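Putative methyltransferase (Porphyromonas gingivalis, PDB 3LL7) is a putative methyltransferase that probably transfers methyl groups from S-adenosylmethionine, with a substrate that is not established. Local coordinates at residues K9-I14 against A131-P136; T15-L20 against P38-A43; L228-A233 against L302-F307; H259-L264 against V269-F274. All blocks are in the same frame, centred on the assembly; numbering follows the deposited sequence.

Contact 1: K9-I14 against A131-P136; sequences KEILAI and ARHNIP
Both ring nitrogens of His133 are engaged while Ile11 covers one face of its imidazole. NE2 is hydrogen-bonded to the backbone carbonyl of Ser66, and ND1 meets OE1 of Glu8, just ahead of residues 9-14. These two bonds fix the rotation of the ring and would probably favour its protonated form. Ile11 CG2 sits almost exactly over the ring centre, 3.5 Å from the centroid and 3° off the ring normal, a CH-pi contact in which the methyl is nearly equidistant from all five ring atoms. With CG anti to the backbone N (chi1 175°), the histidine reaches out from its helix to meet the isoleucine. Helix 125-138, which carries it, is the connection of a beta-alpha-beta crossover between the parallel strands 117-122 and 144-149, in a sheet of the kind found in Rossmann-like methyltransferases; helix 8-20 belongs to the N-terminal helical domain. Leu12 adds a second, looser touch at the ring edge, where its CD2 lies 4.1 Å from His133 CE1. The backbones stay well apart, with Ile11 CA and His133 CA 8.0 Å from each other. Next along the helix, Asn134 ND2 is bonded to the carbonyl of Tyr68, a residue that Ile11 also touches.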
loop_
_atom_site.group_PDB
_atom_site.type_symbol
_atom_site.label_atom_id
_atom_site.label_comp_id
_atom_site.label_asym_id
_atom_site.label_seq_id
_atom_site.Cartn_x
_atom_site.Cartn_y
_atom_site.Cartn_z
ATOM N N LYS A 9 -22.659 -13.493 -22.815
ATOM C CA LYS A 9 -23.514 -14.660 -22.591
ATOM C C LYS A 9 -22.742 -15.824 -21.922
ATOM O O LYS A 9 -23.243 -16.492 -21.020
ATOM C CB LYS A 9 -24.097 -15.084 -23.948
ATOM C CG LYS A 9 -25.136 -16.182 -23.874
ATOM C CD LYS A 9 -25.689 -16.398 -25.309
ATOM C CE LYS A 9 -26.165 -17.829 -25.497
ATOM N NZ LYS A 9 -27.437 -17.997 -24.762
ATOM N N GLU A 10 -21.515 -16.051 -22.367
ATOM C CA GLU A 10 -20.679 -17.122 -21.827
ATOM C C GLU A 10 -20.213 -16.812 -20.410
ATOM O O GLU A 10 -20.190 -17.707 -19.547
ATOM C CB GLU A 10 -19.464 -17.373 -22.731
ATOM C CG GLU A 10 -19.822 -17.968 -24.113
ATOM C CD GLU A 10 -18.637 -17.998 -25.035
ATOM O OE1 GLU A 10 -18.037 -16.929 -25.229
ATOM O OE2 GLU A 10 -18.299 -19.086 -25.553
ATOM N N ILE A 11 -19.901 -15.536 -20.141
ATOM C CA ILE A 11 -19.509 -15.136 -18.773
ATOM C C ILE A 11 -20.668 -15.330 -17.818
ATOM O O ILE A 11 -20.484 -15.862 -16.735
ATOM C CB ILE A 11 -18.998 -13.674 -18.729
ATOM C CG1 ILE A 11 -17.696 -13.596 -19.539
ATOM C CG2 ILE A 11 -18.764 -13.209 -17.249
ATOM C CD1 ILE A 11 -17.214 -12.168 -19.870
ATOM N N LEU A 12 -21.865 -14.942 -18.234
ATOM C CA LEU A 12 -23.032 -15.211 -17.408
ATOM C C LEU A 12 -23.205 -16.703 -17.113
ATOM O O LEU A 12 -23.493 -17.061 -15.966
ATOM C CB LEU A 12 -24.300 -14.633 -18.029
ATOM C CG LEU A 12 -24.443 -13.109 -17.984
ATOM C CD1 LEU A 12 -25.494 -12.685 -19.042
ATOM C CD2 LEU A 12 -24.823 -12.606 -16.588
ATOM N N ALA A 13 -23.041 -17.559 -18.122
ATOM C CA ALA A 13 -23.166 -19.003 -17.915
ATOM C C ALA A 13 -22.080 -19.496 -16.981
ATOM O O ALA A 13 -22.346 -20.282 -16.076
ATOM C CB ALA A 13 -23.104 -19.772 -19.254
ATOM N N ILE A 14 -20.839 -19.057 -17.210
ATOM C CA ILE A 14 -19.734 -19.544 -16.385
ATOM C C ILE A 14 -19.942 -19.204 -14.908
ATOM O O ILE A 14 -19.724 -20.064 -14.025
ATOM C CB ILE A 14 -18.355 -19.067 -16.920
ATOM C CG1 ILE A 14 -18.062 -19.784 -18.234
ATOM C CG2 ILE A 14 -17.235 -19.302 -15.869
ATOM C CD1 ILE A 14 -17.019 -18.988 -19.147
ATOM N N ALA A 131 -13.637 -6.688 -16.984
ATOM C CA ALA A 131 -13.963 -5.392 -16.402
ATOM C C ALA A 131 -15.228 -4.830 -16.994
ATOM O O ALA A 131 -16.049 -4.230 -16.304
ATOM C CB ALA A 131 -12.795 -4.414 -16.567
ATOM N N ARG A 132 -15.397 -5.046 -18.293
ATOM C CA ARG A 132 -16.580 -4.630 -18.989
ATOM C C ARG A 132 -17.815 -5.320 -18.373
ATOM O O ARG A 132 -18.886 -4.726 -18.298
ATOM C CB ARG A 132 -16.407 -4.923 -20.504
ATOM C CG ARG A 132 -17.308 -4.150 -21.421
ATOM C CD ARG A 132 -16.892 -4.280 -22.889
ATOM N NE ARG A 132 -15.764 -3.402 -23.186
ATOM C CZ ARG A 132 -14.556 -3.852 -23.520
ATOM N NH1 ARG A 132 -14.335 -5.166 -23.655
ATOM N NH2 ARG A 132 -13.579 -2.992 -23.740
ATOM N N HIS A 133 -17.657 -6.560 -17.911
ATOM C CA HIS A 133 -18.723 -7.285 -17.194
ATOM C C HIS A 133 -18.871 -6.867 -15.706
ATOM O O HIS A 133 -19.990 -6.635 -15.220
ATOM C CB HIS A 133 -18.448 -8.795 -17.284
ATOM C CG HIS A 133 -19.397 -9.638 -16.490
ATOM N ND1 HIS A 133 -20.601 -10.088 -16.994
ATOM C CD2 HIS A 133 -19.309 -10.130 -15.232
ATOM C CE1 HIS A 133 -21.216 -10.816 -16.074
ATOM N NE2 HIS A 133 -20.454 -10.850 -14.998
ATOM N N ASN A 134 -17.749 -6.812 -14.998
ATOM C CA ASN A 134 -17.719 -6.608 -13.546
ATOM C C ASN A 134 -18.051 -5.190 -13.135
ATOM O O ASN A 134 -18.807 -4.969 -12.162
ATOM C CB ASN A 134 -16.353 -6.970 -12.960
ATOM C CG ASN A 134 -16.067 -8.464 -13.022
ATOM O OD1 ASN A 134 -16.983 -9.290 -13.025
ATOM N ND2 ASN A 134 -14.802 -8.809 -13.035
ATOM N N ILE A 135 -17.471 -4.220 -13.848
ATOM C CA ILE A 135 -17.599 -2.808 -13.433
ATOM C C ILE A 135 -19.071 -2.376 -13.224
ATOM O O ILE A 135 -19.399 -1.841 -12.151
ATOM C CB ILE A 135 -16.740 -1.832 -14.320
ATOM C CG1 ILE A 135 -15.260 -1.942 -13.947
ATOM C CG2 ILE A 135 -17.242 -0.381 -14.202
ATOM C CD1 ILE A 135 -14.273 -1.268 -14.977
ATOM N N PRO A 136 -19.973 -2.646 -14.197
ATOM C CA PRO A 136 -21.379 -2.265 -13.968
ATOM C C PRO A 136 -22.070 -2.972 -12.790
ATOM O O PRO A 136 -23.049 -2.447 -12.266
ATOM C CB PRO A 136 -22.073 -2.628 -15.288
ATOM C CG PRO A 136 -21.001 -2.651 -16.290
ATOM C CD PRO A 136 -19.781 -3.162 -15.564
#

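Contact 2: T15-L20 against P38-A43; sequences TRWAKL and PEYRAA
Apolar packing between Trp17 and Tyr40 makes up the whole contact, which buries 86 Å². The far corner of the indole does the touching: Trp17 CZ3 lies 3.7 Å from Tyr40 CB, at the root of the phenol side chain, and Trp17 CH2 comes within 3.8 Å of Tyr40 CD2. As an aromatic pair the two are neither stacked nor edge-to-face, since the six-membered ring of Trp17 and the ring of Tyr40 have centroids 5.6 Å apart and planes inclined at 35°. Trp17 CG is anti to its own carbonyl carbon (chi1 -71°), which carries the indole across toward the start of the other helix. The pair joins helix 8-20 to the first turns of helix 38-57 within the N-terminal helical domain, and Pro37 and Val44 also pack on the indole. Each ring is covered by its sequence neighbour: Arg16 NH1 lies 3.4 Å above the Trp17 plane, displaced toward the rim, and Glu39 CG lies 3.9 Å above the centre of the Tyr40 ring. The polar component is the tyrosine hydroxyl, which is hydrogen-bonded to Glu10 OE2, about two turns before Trp17 on helix 8-20, and so ties the phenol to that helix.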
loop_
_atom_site.group_PDB
_atom_site.type_symbol
_atom_site.label_atom_id
_atom_site.label_comp_id
_atom_site.label_asym_id
_atom_site.label_seq_id
_atom_site.Cartn_x
_atom_site.Cartn_y
_atom_site.Cartn_z
ATOM N N THR A 15 -20.397 -17.977 -14.628
ATOM C CA THR A 15 -20.638 -17.594 -13.238
ATOM C C THR A 15 -21.849 -18.326 -12.644
ATOM O O THR A 15 -21.831 -18.657 -11.453
ATOM C CB THR A 15 -20.815 -16.068 -13.066
ATOM O OG1 THR A 15 -21.884 -15.610 -13.897
ATOM C CG2 THR A 15 -19.548 -15.325 -13.502
ATOM N N ARG A 16 -22.895 -18.547 -13.453
ATOM C CA ARG A 16 -24.041 -19.374 -12.985
ATOM C C ARG A 16 -23.556 -20.805 -12.645
ATOM O O ARG A 16 -23.897 -21.354 -11.583
ATOM C CB ARG A 16 -25.172 -19.317 -14.029
ATOM C CG ARG A 16 -26.330 -20.355 -13.922
ATOM C CD ARG A 16 -27.356 -20.111 -15.055
ATOM N NE ARG A 16 -26.798 -20.331 -16.396
ATOM C CZ ARG A 16 -26.688 -21.529 -16.978
ATOM N NH1 ARG A 16 -26.182 -21.630 -18.215
ATOM N NH2 ARG A 16 -27.138 -22.625 -16.352
ATOM N N TRP A 17 -22.733 -21.404 -13.517
ATOM C CA TRP A 17 -22.234 -22.765 -13.246
ATOM C C TRP A 17 -21.281 -22.818 -12.027
ATOM O O TRP A 17 -21.348 -23.765 -11.231
ATOM C CB TRP A 17 -21.519 -23.333 -14.464
ATOM C CG TRP A 17 -22.435 -23.686 -15.625
ATOM C CD1 TRP A 17 -23.668 -24.327 -15.573
ATOM C CD2 TRP A 17 -22.154 -23.464 -17.002
ATOM N NE1 TRP A 17 -24.162 -24.473 -16.862
ATOM C CE2 TRP A 17 -23.246 -23.965 -17.748
ATOM C CE3 TRP A 17 -21.072 -22.881 -17.681
ATOM C CZ2 TRP A 17 -23.303 -23.887 -19.158
ATOM C CZ3 TRP A 17 -21.116 -22.796 -19.093
ATOM C CH2 TRP A 17 -22.229 -23.311 -19.812
ATOM N N ALA A 18 -20.425 -21.802 -11.884
ATOM C CA ALA A 18 -19.506 -21.709 -10.715
ATOM C C ALA A 18 -20.266 -21.676 -9.409
ATOM O O ALA A 18 -19.820 -22.245 -8.406
ATOM C CB ALA A 18 -18.638 -20.477 -10.802
ATOM N N LYS A 19 -21.408 -20.995 -9.421
ATOM C CA LYS A 19 -22.275 -20.948 -8.252
ATOM C C LYS A 19 -23.071 -22.240 -8.038
ATOM O O LYS A 19 -23.131 -22.777 -6.921
ATOM C CB LYS A 19 -23.228 -19.750 -8.378
ATOM C CG LYS A 19 -24.296 -19.694 -7.301
ATOM C CD LYS A 19 -25.063 -18.371 -7.334
ATOM C CE LYS A 19 -26.160 -18.355 -6.268
ATOM N NZ LYS A 19 -26.825 -17.020 -6.215
ATOM N N LEU A 20 -23.705 -22.727 -9.104
ATOM C CA LEU A 20 -24.522 -23.955 -9.023
ATOM C C LEU A 20 -23.664 -25.135 -8.541
ATOM O O LEU A 20 -24.113 -25.955 -7.736
ATOM C CB LEU A 20 -25.133 -24.269 -10.401
ATOM C CG LEU A 20 -26.028 -25.504 -10.457
ATOM C CD1 LEU A 20 -27.195 -25.319 -9.522
ATOM C CD2 LEU A 20 -26.527 -25.762 -11.891
ATOM N N PRO A 38 -18.073 -29.371 -22.164
ATOM C CA PRO A 38 -16.639 -29.646 -22.011
ATOM C C PRO A 38 -15.780 -28.406 -22.158
ATOM O O PRO A 38 -14.860 -28.197 -21.357
ATOM C CB PRO A 38 -16.344 -30.611 -23.161
ATOM C CG PRO A 38 -17.625 -31.301 -23.420
ATOM C CD PRO A 38 -18.691 -30.254 -23.179
ATOM N N GLU A 39 -16.082 -27.578 -23.162
ATOM C CA GLU A 39 -15.250 -26.409 -23.465
ATOM C C GLU A 39 -15.272 -25.306 -22.387
ATOM O O GLU A 39 -14.433 -24.416 -22.407
ATOM C CB GLU A 39 -15.570 -25.856 -24.859
ATOM C CG GLU A 39 -16.929 -25.207 -25.034
ATOM C CD GLU A 39 -18.047 -26.201 -25.432
ATOM O OE1 GLU A 39 -17.953 -27.425 -25.157
ATOM O OE2 GLU A 39 -19.042 -25.747 -26.034
ATOM N N TYR A 40 -16.230 -25.364 -21.453
ATOM C CA TYR A 40 -16.338 -24.370 -20.374
ATOM C C TYR A 40 -15.898 -24.872 -19.000
ATOM O O TYR A 40 -15.845 -24.104 -18.041
ATOM C CB TYR A 40 -17.791 -23.804 -20.267
ATOM C CG TYR A 40 -18.258 -23.123 -21.535
ATOM C CD1 TYR A 40 -17.618 -21.972 -22.002
ATOM C CD2 TYR A 40 -19.327 -23.624 -22.272
ATOM C CE1 TYR A 40 -18.026 -21.354 -23.162
ATOM C CE2 TYR A 40 -19.763 -23.007 -23.422
ATOM C CZ TYR A 40 -19.087 -21.880 -23.883
ATOM O OH TYR A 40 -19.491 -21.256 -25.038
ATOM N N ARG A 41 -15.586 -26.157 -18.880
ATOM C CA ARG A 41 -15.252 -26.705 -17.554
ATOM C C ARG A 41 -13.986 -26.086 -16.924
ATOM O O ARG A 41 -13.972 -25.777 -15.728
ATOM C CB ARG A 41 -15.143 -28.230 -17.637
ATOM C CG ARG A 41 -16.516 -28.864 -17.768
ATOM C CD ARG A 41 -16.426 -30.343 -18.021
ATOM N NE ARG A 41 -17.779 -30.889 -17.959
ATOM C CZ ARG A 41 -18.060 -32.170 -17.771
ATOM N NH1 ARG A 41 -17.081 -33.052 -17.618
ATOM N NH2 ARG A 41 -19.329 -32.568 -17.706
ATOM N N ALA A 42 -12.932 -25.893 -17.719
ATOM C CA ALA A 42 -11.734 -25.213 -17.203
ATOM C C ALA A 42 -12.053 -23.811 -16.652
ATOM O O ALA A 42 -11.585 -23.451 -15.563
ATOM C CB ALA A 42 -10.597 -25.141 -18.268
ATOM N N ALA A 43 -12.843 -23.034 -17.401
ATOM C CA ALA A 43 -13.213 -21.688 -16.969
ATOM C C ALA A 43 -13.983 -21.751 -15.640
ATOM O O ALA A 43 -13.737 -20.942 -14.750
ATOM C CB ALA A 43 -14.069 -20.987 -18.044
#

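Contact 3: L228-A233 against L302-F307; sequences LHVVAA and LKAGAF
A short helix packed on a beta sheet is the setting here: Val230 of strand 225-233 stands against Lys303 and Ala304 in the last turn of helix 299-304. The two methyls of the valine divide the work. CG1, anti to the backbone N (chi1 178°), meets the aliphatic start of the lysine, 3.8 Å from Lys303 CG and 3.9 Å from Lys303 CB, the two side chains crossing at about a right angle. CG2 rests 3.9 Å from Ala304 CB, where the small side chain lets the helix approach until Val230 CA and Ala304 CA are 6.3 Å apart. Helix 299-304 lies in the region assigned to a ferredoxin-like domain, and the contact packs this helix on the large mixed sheet; strand 258-263 runs parallel beside Val230, and its Ile258 and Ala260 touch Ala304 as well. A bend at chi2 (66°) turns the rest of Lys303 away from the strand, and its NZ is hydrogen-bonded to the backbone carbonyls of Ile213 and Pro211. Leu215 packs against both Val230 and Lys303, and Val230 also packs on Ala300 of helix 299-304.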
loop_
_atom_site.group_PDB
_atom_site.type_symbol
_atom_site.label_atom_id
_atom_site.label_comp_id
_atom_site.label_asym_id
_atom_site.label_seq_id
_atom_site.Cartn_x
_atom_site.Cartn_y
_atom_site.Cartn_z
ATOM N N LEU A 228 3.004 14.028 -2.060
ATOM C CA LEU A 228 3.368 12.619 -2.184
ATOM C C LEU A 228 2.898 11.920 -0.898
ATOM O O LEU A 228 3.172 12.387 0.202
ATOM C CB LEU A 228 4.897 12.492 -2.396
ATOM C CG LEU A 228 5.465 11.096 -2.682
ATOM C CD1 LEU A 228 6.788 11.149 -3.415
ATOM C CD2 LEU A 228 5.626 10.280 -1.338
ATOM N N HIS A 229 2.165 10.822 -1.038
ATOM C CA HIS A 229 1.634 10.127 0.128
ATOM C C HIS A 229 2.312 8.762 0.226
ATOM O O HIS A 229 2.378 8.030 -0.783
ATOM C CB HIS A 229 0.128 9.910 -0.022
ATOM C CG HIS A 229 -0.679 11.170 0.088
ATOM N ND1 HIS A 229 -1.815 11.249 0.859
ATOM C CD2 HIS A 229 -0.512 12.394 -0.467
ATOM C CE1 HIS A 229 -2.316 12.470 0.776
ATOM N NE2 HIS A 229 -1.540 13.184 -0.021
ATOM N N VAL A 230 2.793 8.415 1.419
ATOM C CA VAL A 230 3.354 7.083 1.654
ATOM C C VAL A 230 2.302 6.323 2.431
ATOM O O VAL A 230 1.943 6.725 3.562
ATOM C CB VAL A 230 4.675 7.142 2.466
ATOM C CG1 VAL A 230 5.198 5.718 2.740
ATOM C CG2 VAL A 230 5.696 7.999 1.721
ATOM N N VAL A 231 1.710 5.317 1.795
ATOM C CA VAL A 231 0.497 4.707 2.386
ATOM C C VAL A 231 0.755 3.279 2.868
ATOM O O VAL A 231 1.042 2.378 2.051
ATOM C CB VAL A 231 -0.679 4.720 1.365
ATOM C CG1 VAL A 231 -1.953 4.131 1.982
ATOM C CG2 VAL A 231 -0.937 6.167 0.845
ATOM N N ALA A 232 0.645 3.070 4.176
ATOM C CA ALA A 232 0.751 1.729 4.738
ATOM C C ALA A 232 -0.639 1.187 5.125
ATOM O O ALA A 232 -1.535 1.968 5.482
ATOM C CB ALA A 232 1.671 1.723 5.941
ATOM N N ALA A 233 -0.787 -0.132 5.004
ATOM C CA ALA A 233 -1.972 -0.913 5.433
ATOM C C ALA A 233 -1.486 -2.304 5.826
ATOM O O ALA A 233 -0.524 -2.823 5.246
ATOM C CB ALA A 233 -2.996 -1.005 4.308
ATOM N N LEU A 302 8.905 5.454 8.429
ATOM C CA LEU A 302 10.240 4.997 8.064
ATOM C C LEU A 302 10.536 5.178 6.574
ATOM O O LEU A 302 11.588 5.694 6.210
ATOM C CB LEU A 302 10.418 3.522 8.477
ATOM C CG LEU A 302 10.488 3.259 9.988
ATOM C CD1 LEU A 302 10.444 1.731 10.259
ATOM C CD2 LEU A 302 11.712 3.892 10.607
ATOM N N LYS A 303 9.608 4.752 5.723
ATOM C CA LYS A 303 9.793 4.872 4.283
ATOM C C LYS A 303 9.848 6.349 3.849
ATOM O O LYS A 303 10.609 6.691 2.946
ATOM C CB LYS A 303 8.652 4.157 3.548
ATOM C CG LYS A 303 8.653 4.388 2.025
ATOM C CD LYS A 303 9.870 3.760 1.315
ATOM C CE LYS A 303 9.878 4.108 -0.158
ATOM N NZ LYS A 303 11.032 3.470 -0.881
ATOM N N ALA A 304 9.014 7.200 4.469
ATOM C CA ALA A 304 8.955 8.645 4.124
ATOM C C ALA A 304 10.227 9.370 4.540
ATOM O O ALA A 304 10.561 10.397 3.982
ATOM C CB ALA A 304 7.727 9.310 4.808
ATOM N N GLY A 305 10.897 8.823 5.550
ATOM C CA GLY A 305 12.156 9.350 6.065
ATOM C C GLY A 305 12.042 10.487 7.064
ATOM O O GLY A 305 12.984 11.291 7.176
ATOM N N ALA A 306 10.938 10.545 7.806
ATOM C CA ALA A 306 10.716 11.595 8.810
ATOM C C ALA A 306 11.433 11.261 10.139
ATOM O O ALA A 306 10.849 11.416 11.212
ATOM C CB ALA A 306 9.187 11.767 9.079
ATOM N N PHE A 307 12.691 10.842 10.059
ATOM C CA PHE A 307 13.420 10.312 11.231
ATOM C C PHE A 307 13.574 11.357 12.345
ATOM O O PHE A 307 13.261 11.093 13.537
ATOM C CB PHE A 307 14.803 9.819 10.779
ATOM C CG PHE A 307 14.770 8.779 9.648
ATOM C CD1 PHE A 307 14.033 7.589 9.772
ATOM C CD2 PHE A 307 15.506 8.986 8.488
ATOM C CE1 PHE A 307 14.009 6.623 8.732
ATOM C CE2 PHE A 307 15.493 8.032 7.423
ATOM C CZ PHE A 307 14.737 6.851 7.559
#

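Contact 4: H259-L264 against V269-F274; sequences HAINLL and VIPFIF. With FMT (formic acid), chain E; FMT (formic acid), chain I.
Ile273 lies alongside the imidazole of His259, both pointing the same way, and covers one ring face: its CG1 is 3.9 Å from the ring centroid, 17° off the normal, in a CH-pi contact. The tip of the isoleucine goes further across, with CD1 3.5 Å from His259 NE2, while the ring of His229, from the neighbouring strand, stacks on the opposite face. His259 and Ile273 form a non-hydrogen-bonded antiparallel pair of the beta hairpin built from strands 258-263 and 272-274, the latter at the edge of the large sheet. Ala260 and Phe272 follow as the hydrogen-bonded pair, closed by Ala260 N to Phe272 O at 2.8 Å (168°) and Phe272 N to Ala260 O at 2.9 Å. Their side chains occupy the other sheet face, toward helix 299-304. Ahead of Phe272, residues 269-271 are no longer paired as a strand, and Ile261 CD1 packs 4.2 Å from Pro271 CB. A formic acid molecule, probably from the crystallisation liquor, lies between the two backbones: Asn262 N donates to its O2 at 3.1 Å, and the same O2 is 3.4 Å from Ile270 O. A second accepts a bond from Asn262 ND2, 2.9 Å from its O2.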
loop_
_atom_site.group_PDB
_atom_site.type_symbol
_atom_site.label_atom_id
_atom_site.label_comp_id
_atom_site.label_asym_id
_atom_site.label_seq_id
_atom_site.Cartn_x
_atom_site.Cartn_y
_atom_site.Cartn_z
ATOM N N HIS A 259 3.030 13.013 2.905
ATOM C CA HIS A 259 2.082 12.487 3.882
ATOM C C HIS A 259 2.422 11.041 4.214
ATOM O O HIS A 259 2.427 10.179 3.309
ATOM C CB HIS A 259 0.666 12.472 3.295
ATOM C CG HIS A 259 0.094 13.824 3.025
ATOM N ND1 HIS A 259 0.758 14.802 2.315
ATOM C CD2 HIS A 259 -1.104 14.351 3.368
ATOM C CE1 HIS A 259 -0.011 15.876 2.229
ATOM N NE2 HIS A 259 -1.144 15.623 2.858
ATOM N N ALA A 260 2.653 10.756 5.497
ATOM C CA ALA A 260 2.939 9.385 5.908
ATOM C C ALA A 260 1.735 8.906 6.651
ATOM O O ALA A 260 1.328 9.520 7.653
ATOM C CB ALA A 260 4.221 9.327 6.796
ATOM N N ILE A 261 1.121 7.833 6.158
ATOM C CA ILE A 261 -0.106 7.401 6.809
ATOM C C ILE A 261 -0.162 5.903 6.984
ATOM O O ILE A 261 0.247 5.159 6.102
ATOM C CB ILE A 261 -1.349 7.946 6.124
ATOM C CG1 ILE A 261 -2.581 7.823 7.085
ATOM C CG2 ILE A 261 -1.536 7.296 4.776
ATOM C CD1 ILE A 261 -3.699 8.844 6.810
ATOM N N ASN A 262 -0.656 5.479 8.136
ATOM C CA ASN A 262 -0.753 4.073 8.430
ATOM C C ASN A 262 -2.220 3.778 8.594
ATOM O O ASN A 262 -2.784 4.112 9.621
ATOM C CB ASN A 262 0.026 3.738 9.728
ATOM C CG ASN A 262 0.106 2.256 10.002
ATOM O OD1 ASN A 262 0.245 1.454 9.084
ATOM N ND2 ASN A 262 0.027 1.870 11.292
ATOM N N LEU A 263 -2.840 3.167 7.581
ATOM C CA LEU A 263 -4.292 2.894 7.616
ATOM C C LEU A 263 -4.629 1.759 8.579
ATOM O O LEU A 263 -3.969 0.724 8.563
ATOM C CB LEU A 263 -4.829 2.586 6.207
ATOM C CG LEU A 263 -4.511 3.673 5.185
ATOM C CD1 LEU A 263 -4.944 3.265 3.766
ATOM C CD2 LEU A 263 -5.097 5.032 5.607
ATOM N N LEU A 264 -5.649 1.976 9.415
ATOM C CA LEU A 264 -6.029 1.033 10.483
ATOM C C LEU A 264 -7.520 0.726 10.524
ATOM O O LEU A 264 -8.313 1.334 9.804
ATOM C CB LEU A 264 -5.592 1.549 11.865
ATOM C CG LEU A 264 -4.100 1.707 12.173
ATOM C CD1 LEU A 264 -3.894 2.294 13.577
ATOM C CD2 LEU A 264 -3.331 0.391 12.005
ATOM N N VAL A 269 -8.140 8.283 10.423
ATOM C CA VAL A 269 -6.774 8.456 10.962
ATOM C C VAL A 269 -6.130 9.698 10.286
ATOM O O VAL A 269 -6.513 10.104 9.186
ATOM C CB VAL A 269 -5.845 7.193 10.773
ATOM C CG1 VAL A 269 -4.359 7.554 10.920
ATOM C CG2 VAL A 269 -6.218 6.069 11.752
ATOM N N ILE A 270 -5.146 10.268 10.967
ATOM C CA ILE A 270 -4.566 11.573 10.664
ATOM C C ILE A 270 -3.151 11.383 10.063
ATOM O O ILE A 270 -2.365 10.645 10.632
ATOM C CB ILE A 270 -4.516 12.357 12.030
ATOM C CG1 ILE A 270 -5.924 12.489 12.636
ATOM C CG2 ILE A 270 -3.809 13.671 11.932
ATOM C CD1 ILE A 270 -6.999 12.937 11.681
ATOM N N PRO A 271 -2.832 12.022 8.908
ATOM C CA PRO A 271 -1.491 11.809 8.326
ATOM C C PRO A 271 -0.413 12.561 9.102
ATOM O O PRO A 271 -0.712 13.582 9.731
ATOM C CB PRO A 271 -1.614 12.439 6.946
ATOM C CG PRO A 271 -2.646 13.546 7.114
ATOM C CD PRO A 271 -3.648 12.961 8.111
ATOM N N PHE A 272 0.818 12.066 9.052
ATOM C CA PHE A 272 1.972 12.872 9.458
ATOM C C PHE A 272 2.453 13.601 8.206
ATOM O O PHE A 272 2.877 12.963 7.235
ATOM C CB PHE A 272 3.067 11.948 9.994
ATOM C CG PHE A 272 4.186 12.673 10.662
ATOM C CD1 PHE A 272 4.185 12.827 12.049
ATOM C CD2 PHE A 272 5.206 13.238 9.909
ATOM C CE1 PHE A 272 5.189 13.523 12.693
ATOM C CE2 PHE A 272 6.248 13.949 10.554
ATOM C CZ PHE A 272 6.228 14.090 11.953
ATOM N N ILE A 273 2.353 14.922 8.187
ATOM C CA ILE A 273 2.741 15.665 6.989
ATOM C C ILE A 273 4.010 16.469 7.273
ATOM O O ILE A 273 4.099 17.159 8.299
ATOM C CB ILE A 273 1.631 16.626 6.564
ATOM C CG1 ILE A 273 0.274 15.888 6.437
ATOM C CG2 ILE A 273 1.995 17.388 5.268
ATOM C CD1 ILE A 273 -0.883 16.865 6.114
ATOM N N PHE A 274 4.986 16.370 6.374
ATOM C CA PHE A 274 6.239 17.111 6.535
ATOM C C PHE A 274 6.863 17.357 5.151
ATOM O O PHE A 274 6.276 16.992 4.127
ATOM C CB PHE A 274 7.222 16.334 7.467
ATOM C CG PHE A 274 7.856 15.126 6.817
ATOM C CD1 PHE A 274 9.236 15.111 6.567
ATOM C CD2 PHE A 274 7.081 13.995 6.444
ATOM C CE1 PHE A 274 9.831 13.998 5.946
ATOM C CE2 PHE A 274 7.679 12.905 5.811
ATOM C CZ PHE A 274 9.068 12.921 5.558
HETATM C C FMT E . 0.052 7.944 11.052
HETATM O O1 FMT E . 0.915 8.737 10.627
HETATM O O2 FMT E . -0.944 7.528 10.431
HETATM C C FMT I . -0.568 4.235 13.686
HETATM O O1 FMT I . -0.355 5.383 14.075
HETATM O O2 FMT I . 0.256 3.333 13.805
#

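From the N terminus, helix 8-20 enters both early contacts. Contact 2 closes a short loop back to it from the start of helix 38-57; contact 1 closes a much longer one with helix 125-138 and encloses contact 2. The two meet where Glu10 and Tyr40 bond and Ile14 packs on Ala43. Contact 2 joins the N-terminal helices to each other, and contact 1 ties them to a helix that links two parallel strands of the large sheet. Farther along, contact 3 brings the ferredoxin-like region back to strand 225-233, with the hairpin of contact 4 nested inside its loop; strands 225-233 and 258-263 are neighbours. The two pairs follow in series, contacts 1 and 3 centred about 38 Å apart.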